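PDB 1R4V: uncharacterized protein aq_328 from Aquifex aeolicus, which is of unknown function but adopts an all-alpha histone fold and may take part in protein heterodimerization. Local coordinates for residues I79-A82 with D83-I86. Residues are numbered along the deposited sequence; the frame is centred on the assembly and turned at random.
Sequences IALA and DLNI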
ATOM      1  N   ILE A  79      -0.247  -2.923 -19.318  1.00 17.31           N
ATOM      2  CA  ILE A  79      -0.798  -1.880 -18.470  1.00 17.33           C
ATOM      3  C   ILE A  79       0.274  -0.876 -18.096  1.00 17.02           C
ATOM      4  O   ILE A  79       1.343  -1.246 -17.617  1.00 17.42           O
ATOM      5  CB  ILE A  79      -1.376  -2.523 -17.215  1.00 19.00           C
ATOM      6  CG1 ILE A  79      -2.518  -3.464 -17.639  1.00 21.39           C
ATOM      7  CG2 ILE A  79      -1.892  -1.422 -16.255  1.00 20.03           C
ATOM      8  CD1 ILE A  79      -2.761  -4.506 -16.638  1.00 28.66           C
ATOM      9  N   ALA A  80      -0.028   0.396 -18.312  1.00 18.98           N
ATOM     10  CA  ALA A  80       0.794   1.532 -17.934  1.00 19.75           C
ATOM     11  C   ALA A  80       0.199   2.201 -16.699  1.00 20.39           C
ATOM     12  O   ALA A  80      -0.962   1.991 -16.341  1.00 19.77           O
ATOM     13  CB  ALA A  80       0.843   2.548 -19.039  1.00 20.12           C
ATOM     14  N   LEU A  81       1.005   3.047 -16.067  1.00 22.98           N
ATOM     15  CA  LEU A  81       0.564   3.827 -14.911  1.00 22.86           C
ATOM     16  C   LEU A  81      -0.704   4.633 -15.212  1.00 22.73           C
ATOM     17  O   LEU A  81      -1.606   4.670 -14.363  1.00 21.31           O
ATOM     18  CB  LEU A  81       1.677   4.763 -14.425  1.00 22.56           C
ATOM     19  CG  LEU A  81       1.377   5.645 -13.209  1.00 24.48           C
ATOM     20  CD1 LEU A  81       1.115   4.766 -12.017  1.00 22.93           C
ATOM     21  CD2 LEU A  81       2.531   6.592 -12.902  1.00 27.58           C
ATOM     22  N   ALA A  82      -0.748   5.245 -16.402  1.00 23.20           N
ATOM     23  CA  ALA A  82      -1.893   6.050 -16.881  1.00 23.23           C
ATOM     24  C   ALA A  82      -3.203   5.276 -16.942  1.00 22.59           C
ATOM     25  O   ALA A  82      -4.274   5.889 -16.961  1.00 24.48           O
ATOM     26  CB  ALA A  82      -1.614   6.566 -18.266  1.00 25.17           C
ATOM     27  N   ASP A  83      -3.114   3.947 -17.011  1.00 19.74           N
ATOM     28  CA  ASP A  83      -4.274   3.054 -17.085  1.00 20.49           C
ATOM     29  C   ASP A  83      -4.840   2.668 -15.721  1.00 20.31           C
ATOM     30  O   ASP A  83      -5.887   2.071 -15.657  1.00 19.50           O
ATOM     31  CB  ASP A  83      -3.896   1.753 -17.798  1.00 19.04           C
ATOM     32  CG  ASP A  83      -3.377   1.979 -19.212  1.00 23.66           C
ATOM     33  OD1 ASP A  83      -3.906   2.897 -19.904  1.00 28.76           O
ATOM     34  OD2 ASP A  83      -2.459   1.284 -19.715  1.00 31.45           O
ATOM     35  N   LEU A  84      -4.135   2.932 -14.632  1.00 20.15           N
ATOM     36  CA  LEU A  84      -4.595   2.521 -13.306  1.00 19.65           C
ATOM     37  C   LEU A  84      -5.701   3.420 -12.773  1.00 20.35           C
ATOM     38  O   LEU A  84      -5.884   4.559 -13.224  1.00 20.87           O
ATOM     39  CB  LEU A  84      -3.461   2.475 -12.301  1.00 18.49           C
ATOM     40  CG  LEU A  84      -2.338   1.475 -12.568  1.00 20.99           C
ATOM     41  CD1 LEU A  84      -1.429   1.408 -11.354  1.00 20.09           C
ATOM     42  CD2 LEU A  84      -2.841   0.082 -12.904  1.00 20.38           C
ATOM     43  N   ASN A  85      -6.440   2.873 -11.805  1.00 19.07           N
ATOM     44  CA  ASN A  85      -7.553   3.542 -11.166  1.00 19.54           C
ATOM     45  C   ASN A  85      -7.073   4.416  -9.990  1.00 22.10           C
ATOM     46  O   ASN A  85      -7.765   4.484  -8.987  1.00 26.16           O
ATOM     47  CB  ASN A  85      -8.564   2.470 -10.725  1.00 18.06           C
ATOM     48  CG  ASN A  85      -9.993   2.962 -10.696  1.00 22.34           C
ATOM     49  OD1 ASN A  85     -10.482   3.507 -11.678  1.00 23.36           O
ATOM     50  ND2 ASN A  85     -10.675   2.755  -9.571  1.00 22.51           N
ATOM     51  N   ILE A  86      -5.931   5.113 -10.087  1.00 20.70           N
ATOM     52  CA  ILE A  86      -5.445   5.974  -9.021  1.00 21.01           C
ATOM     53  C   ILE A  86      -6.183   7.333  -9.049  1.00 21.35           C
ATOM     54  O   ILE A  86      -6.235   7.962 -10.100  1.00 21.59           O
ATOM     55  CB  ILE A  86      -3.912   6.168  -9.139  1.00 19.37           C
ATOM     56  CG1 ILE A  86      -3.199   4.818  -8.963  1.00 19.64           C
ATOM     57  CG2 ILE A  86      -3.377   7.183  -8.136  1.00 17.87           C
ATOM     58  CD1 ILE A  86      -1.718   4.840  -9.299  1.00 22.50           C
TER
HETATM   59  O   HOH W   1      -6.535   6.019 -15.501  1.00 22.27           O
HETATM   60  O   HOH W   2      -5.251   5.294 -19.733  1.00 26.68           O
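The backbone N of Ala80 gives its hydrogen to Asp83 OD2 over 2.9 Å, a nearly straight bond (170°) that reaches the oxygen on its anti side, 32° out of the carboxylate plane. Asp83, three residues after Ala80 in the N-cap place, thereby forms half of a capping box; the other half is missing because alanine has no side-chain acceptor, and Asp83 N instead makes the 3-10 bond to Ala80 O at 3.0 Å. Asp83 CG lies beside its own backbone N (chi1 -59°), which folds the carboxylate back over the turn toward Ala80. The short aspartate side chain suits this reach, and the small methyl of Ala80 lets OD2 settle 3.6 Å from Ala80 CB. The other oxygen, OD1, makes a salt bridge with Arg76 and accepts from a water that also bonds weakly to Ala82 O. A second water bridges Ala82 O and Leu84 O, and the next turn bond, Leu84 N to Leu81 O, spans 3.1 Å.

The apolar side chains join the turn to its surroundings. Those of Ile79 and Leu84 cross at about a right angle, with Ile79 CG2 3.8 Å from Leu84 CD2; bulky and branched, they suit a buried side where both also touch Ala67 of helix 67-73 and Leu127 of helix 125-128. On the more open side, one methyl of Leu81's forked end, CD1, meets the Ile86 tip, CD1, at 3.9 Å, two flexible apolar chains suited to a small hydrophobic patch before helix 88-98.

Putting an alanine at Asp83 would probably leave the Ala80 N-H without its acceptor and Arg76 without its carboxylate mate. One buried carboxylate thus ties the first turn after strand 78-79 to Arg76, whose positive charge is likely to keep the aspartate ionised.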